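2-aminomuconic 6-semialdehyde dehydrogenase (Pseudomonas sp., PDB 7BZV) catalyses the NAD+-dependent oxidation of 2-aminomuconate 6-semialdehyde to 2-aminomuconate, a step of the meta-cleavage pathway of 2-aminophenol breakdown, and works as a tetramer. Local coordinates at residues D401-S404 and E405-R409; L426-A429 and H430-E434. All coordinates share one frame; numbering follows the deposited sequence.

Contact 1: residues D401-S404 and E405-R409; sequences DSES and EVIRR
Glu405 OE1 is gripped by two consecutive backbone amides: Asp401 N reaches it at 2.8 Å and Ser402 N donates to the same Glu405 OE1 at 3.1 Å. The first comes in on the syn side and the second on the anti side, both from the same face of the carboxylate and about 30° out of its plane. A water adds a third donor to this oxygen and is also hydrogen-bonded to Ser402 OG. To get there, Glu405 sends CG anti to its own backbone N (chi1 175°) and runs on extended, back toward the two residues in front of the helix. Ser402 returns the bond from the N-cap position, its OG accepting from Glu405 N at 3.1 Å. This reciprocal pair is a capping box, opening helix 403-411 directly after strand 394-400 of the seven-stranded sheet. Serine suits the cap because its short hydroxyl can fold back to a first-turn amide; glutamate three residues on is long enough to reach the amides in front of it. The other carboxylate oxygen, Glu405 OE2, forms a salt bridge with Arg409 NH1 at 2.8 Å, one turn later, which probably eases the repulsion between the carboxylates of Glu405 and Asp401, the latter being paired with Arg297. A second water donates to both Asp401 OD2 and Glu405 OE2. Regular turns follow, with Ile407 N bonded to Glu403 O at 3.0 Å. Along the side of the helix that faces helix 426-435, Glu403 and Ile407 run side by side, Glu403 CG lying 3.9 Å from Ile407 CD1, and the extended glutamate chain carries its carboxylate to Arg431. Val406, branched and nonpolar, packs instead on Phe400 and Tyr294 of the sheet.

Contact 2: residues L426-A429 and H430-E434; sequences LSRA and HRVSE
Ala429 O takes two bonds from Ser433: the hydroxyl OG gives the shorter, 2.7 Å to Ala429 O, and the backbone N of the same serine adds the usual helical bond. Ser433 OG stands between its own backbone N and carbonyl carbon (chi1 61°), a position from which a small hydroxyl can turn back to the preceding turn and satisfy itself in a buried site. Ser427 O and Arg428 O receive the amides of Arg431 and Val432, each at 2.9 Å from its donor N. The bond from His430 N to Leu426 O is weak, at 3.4 Å, though the Leu426 backbone also bonds to the third subunit; the imidazole places CD2 3.3 Å from Leu426 O, which lies at the ring's edge near its plane. Both ring nitrogens find partners in other subunits: ND1 bonds Tyr138 OH of the fourth subunit, and NE2 is hydrogen-bonded to NE2 of His430 of the third. Arg431 bends at chi3 (-38°), laying one face of its guanidinium over the backbone, with NH2 3.6 Å from Arg428 CA. Its NE pairs with Glu403 and its NH1 bonds Asp486 O of the second subunit, whereas Arg428 pairs through NH1 with Asp265. Nearer the backbone, Arg428 CG rests 3.8 Å from Val432 CG2. Ala429, with its small methyl, packs on Val443 of strand 440-443. Other sides of the helix meet neighbouring subunits. Helix 426-435 is the crossover helix of a beta-alpha-beta unit between parallel strands 418-422 and 440-443.

Overall arrangement
Contact 1 comes first along the chain, at the start of helix 403-411; contact 2 follows on helix 426-435, after strand 418-422. Their centres are about 13 Å apart, and both helices pack beside the seven-stranded mixed sheet, with strand 394-400 leading into the first and strand 440-443 following the second. They touch directly through Glu403, whose OE2 forms a 2.6 Å salt bridge with Arg431 NE, while Glu403 CG packs 3.7 Å from Val432 CG2. Both also meet the second subunit, and contact 2 reaches the third and fourth as well. The helix pair thus links this sheet to the interfaces of the tetramer, the assembly required for NAD+ binding.

Contact 1: residues D401-S404 and E405-R409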
loop_
_atom_site.group_PDB
_atom_site.type_symbol
_atom_site.label_atom_id
_atom_site.label_comp_id
_atom_site.label_asym_id
_atom_site.label_seq_id
_atom_site.Cartn_x
_atom_site.Cartn_y
_atom_site.Cartn_z
ATOM N N ASP B 401 39.246 -9.845 -7.945
ATOM C CA ASP B 401 39.278 -11.297 -7.842
ATOM C C ASP B 401 38.092 -11.887 -7.102
ATOM O O ASP B 401 37.631 -12.956 -7.484
ATOM C CB ASP B 401 40.579 -11.757 -7.178
ATOM C CG ASP B 401 41.788 -11.399 -8.024
ATOM O OD1 ASP B 401 41.878 -11.940 -9.130
ATOM O OD2 ASP B 401 42.588 -10.533 -7.631
ATOM N N SER B 402 37.533 -11.211 -6.114
ATOM C CA SER B 402 36.458 -11.827 -5.360
ATOM C C SER B 402 35.290 -10.871 -5.154
ATOM O O SER B 402 35.406 -9.645 -5.236
ATOM C CB SER B 402 36.984 -12.353 -4.019
ATOM O OG SER B 402 36.981 -11.304 -3.081
ATOM N N GLU B 403 34.142 -11.497 -4.918
ATOM C CA GLU B 403 32.898 -10.788 -4.678
ATOM C C GLU B 403 32.979 -9.921 -3.426
ATOM O O GLU B 403 32.591 -8.755 -3.459
ATOM C CB GLU B 403 31.768 -11.819 -4.580
ATOM C CG GLU B 403 30.393 -11.246 -4.288
ATOM C CD GLU B 403 29.283 -12.308 -4.301
ATOM O OE1 GLU B 403 29.251 -13.165 -5.217
ATOM O OE2 GLU B 403 28.426 -12.257 -3.391
ATOM N N SER B 404 33.481 -10.467 -2.317
ATOM C CA SER B 404 33.633 -9.656 -1.108
ATOM C C SER B 404 34.537 -8.464 -1.368
ATOM O O SER B 404 34.253 -7.332 -0.935
ATOM C CB SER B 404 34.197 -10.520 0.026
ATOM O OG SER B 404 33.309 -11.561 0.339
ATOM N N GLU B 405 35.637 -8.704 -2.073
ATOM C CA GLU B 405 36.564 -7.633 -2.419
ATOM C C GLU B 405 35.868 -6.551 -3.225
ATOM O O GLU B 405 36.041 -5.360 -2.966
ATOM C CB GLU B 405 37.742 -8.216 -3.223
ATOM C CG GLU B 405 38.725 -7.193 -3.766
ATOM C CD GLU B 405 39.489 -7.689 -5.010
ATOM O OE1 GLU B 405 39.448 -8.900 -5.324
ATOM O OE2 GLU B 405 40.134 -6.859 -5.659
ATOM N N VAL B 406 35.091 -6.941 -4.235
ATOM C CA VAL B 406 34.631 -5.904 -5.151
ATOM C C VAL B 406 33.494 -5.106 -4.508
ATOM O O VAL B 406 33.345 -3.908 -4.774
ATOM C CB VAL B 406 34.246 -6.492 -6.530
ATOM C CG1 VAL B 406 32.956 -7.247 -6.462
ATOM C CG2 VAL B 406 34.168 -5.373 -7.561
ATOM N N ILE B 407 32.705 -5.722 -3.618
ATOM C CA ILE B 407 31.688 -4.950 -2.893
ATOM C C ILE B 407 32.366 -3.868 -2.059
ATOM O O ILE B 407 31.982 -2.689 -2.094
ATOM C CB ILE B 407 30.812 -5.887 -2.033
ATOM C CG1 ILE B 407 29.968 -6.775 -2.942
ATOM C CG2 ILE B 407 29.957 -5.107 -1.052
ATOM C CD1 ILE B 407 29.474 -8.041 -2.318
ATOM N N ARG B 408 33.412 -4.248 -1.318
ATOM C CA ARG B 408 34.115 -3.280 -0.482
ATOM C C ARG B 408 34.675 -2.148 -1.335
ATOM O O ARG B 408 34.510 -0.970 -1.009
ATOM C CB ARG B 408 35.231 -3.970 0.315
ATOM C CG ARG B 408 36.240 -3.003 0.956
ATOM C CD ARG B 408 37.363 -3.741 1.719
ATOM N NE ARG B 408 38.275 -4.495 0.848
ATOM C CZ ARG B 408 39.147 -3.939 0.015
ATOM N NH1 ARG B 408 39.244 -2.615 -0.079
ATOM N NH2 ARG B 408 39.920 -4.705 -0.721
ATOM N N ARG B 409 35.312 -2.484 -2.452
ATOM C CA ARG B 409 35.908 -1.444 -3.276
ATOM C C ARG B 409 34.855 -0.587 -3.960
ATOM O O ARG B 409 35.041 0.626 -4.117
ATOM C CB ARG B 409 36.847 -2.090 -4.303
ATOM C CG ARG B 409 38.007 -2.882 -3.656
ATOM C CD ARG B 409 38.833 -3.660 -4.694
ATOM N NE ARG B 409 39.520 -2.763 -5.625
ATOM C CZ ARG B 409 40.098 -3.171 -6.756
ATOM N NH1 ARG B 409 40.080 -4.457 -7.092
ATOM N NH2 ARG B 409 40.701 -2.296 -7.547
HETATM O O HOH W 1 42.324 -8.099 -6.583
HETATM O O HOH W 2 40.070 -10.659 -3.492
#

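Contact 2: residues L426-A429 and H430-E434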
loop_
_atom_site.group_PDB
_atom_site.type_symbol
_atom_site.label_atom_id
_atom_site.label_comp_id
_atom_site.label_asym_id
_atom_site.label_seq_id
_atom_site.Cartn_x
_atom_site.Cartn_y
_atom_site.Cartn_z
ATOM N N LEU B 426 22.309 -16.011 -10.784
ATOM C CA LEU B 426 21.106 -15.563 -10.094
ATOM C C LEU B 426 21.422 -15.009 -8.714
ATOM O O LEU B 426 21.066 -13.871 -8.399
ATOM C CB LEU B 426 20.114 -16.718 -9.962
ATOM C CG LEU B 426 18.936 -16.503 -9.016
ATOM C CD1 LEU B 426 17.998 -15.495 -9.629
ATOM C CD2 LEU B 426 18.234 -17.805 -8.757
ATOM N N SER B 427 22.016 -15.837 -7.847
ATOM C CA SER B 427 22.195 -15.423 -6.463
ATOM C C SER B 427 23.161 -14.254 -6.362
ATOM O O SER B 427 22.979 -13.343 -5.541
ATOM C CB SER B 427 22.691 -16.600 -5.636
ATOM O OG SER B 427 21.576 -17.401 -5.284
ATOM N N ARG B 428 24.204 -14.275 -7.182
ATOM C CA ARG B 428 25.182 -13.209 -7.114
ATOM C C ARG B 428 24.587 -11.875 -7.540
ATOM O O ARG B 428 24.941 -10.837 -6.979
ATOM C CB ARG B 428 26.383 -13.549 -7.989
ATOM C CG ARG B 428 27.339 -12.404 -8.180
ATOM C CD ARG B 428 28.293 -12.759 -9.289
ATOM N NE ARG B 428 29.351 -13.636 -8.819
ATOM C CZ ARG B 428 30.073 -14.443 -9.605
ATOM N NH1 ARG B 428 29.821 -14.526 -10.911
ATOM N NH2 ARG B 428 31.047 -15.169 -9.080
ATOM N N ALA B 429 23.737 -11.870 -8.577
ATOM C CA ALA B 429 23.114 -10.639 -9.032
ATOM C C ALA B 429 22.389 -9.943 -7.887
ATOM O O ALA B 429 22.543 -8.729 -7.669
ATOM C CB ALA B 429 22.128 -10.944 -10.156
ATOM N N HIS B 430 21.537 -10.697 -7.194
ATOM C CA HIS B 430 20.721 -10.136 -6.126
ATOM C C HIS B 430 21.576 -9.790 -4.918
ATOM O O HIS B 430 21.439 -8.705 -4.351
ATOM C CB HIS B 430 19.598 -11.114 -5.764
ATOM C CG HIS B 430 18.541 -11.204 -6.820
ATOM N ND1 HIS B 430 17.570 -10.244 -6.988
ATOM C CD2 HIS B 430 18.353 -12.101 -7.816
ATOM C CE1 HIS B 430 16.807 -10.563 -8.020
ATOM N NE2 HIS B 430 17.247 -11.700 -8.530
ATOM N N ARG B 431 22.511 -10.664 -4.549
ATOM C CA ARG B 431 23.388 -10.391 -3.404
ATOM C C ARG B 431 24.194 -9.116 -3.582
ATOM O O ARG B 431 24.267 -8.274 -2.683
ATOM C CB ARG B 431 24.399 -11.531 -3.215
ATOM C CG ARG B 431 24.049 -12.617 -2.330
ATOM C CD ARG B 431 25.293 -13.478 -1.988
ATOM N NE ARG B 431 26.264 -13.718 -3.069
ATOM C CZ ARG B 431 26.319 -14.835 -3.800
ATOM N NH1 ARG B 431 25.433 -15.810 -3.607
ATOM N NH2 ARG B 431 27.257 -14.983 -4.716
ATOM N N VAL B 432 24.892 -9.004 -4.713
ATOM C CA VAL B 432 25.811 -7.890 -4.917
ATOM C C VAL B 432 25.052 -6.579 -5.118
ATOM O O VAL B 432 25.407 -5.542 -4.533
ATOM C CB VAL B 432 26.759 -8.196 -6.099
ATOM C CG1 VAL B 432 27.636 -7.014 -6.419
ATOM C CG2 VAL B 432 27.595 -9.414 -5.769
ATOM N N SER B 433 24.009 -6.591 -5.954
ATOM C CA SER B 433 23.314 -5.342 -6.272
ATOM C C SER B 433 22.717 -4.724 -5.007
ATOM O O SER B 433 22.798 -3.507 -4.801
ATOM C CB SER B 433 22.231 -5.562 -7.347
ATOM O OG SER B 433 21.257 -6.460 -6.907
ATOM N N GLU B 434 22.186 -5.551 -4.106
ATOM C CA GLU B 434 21.540 -5.017 -2.904
ATOM C C GLU B 434 22.534 -4.443 -1.908
ATOM O O GLU B 434 22.146 -3.630 -1.064
ATOM C CB GLU B 434 20.719 -6.088 -2.169
ATOM C CG GLU B 434 19.396 -6.459 -2.799
ATOM C CD GLU B 434 18.731 -7.644 -2.103
ATOM O OE1 GLU B 434 18.232 -8.567 -2.827
ATOM O OE2 GLU B 434 18.739 -7.647 -0.846
#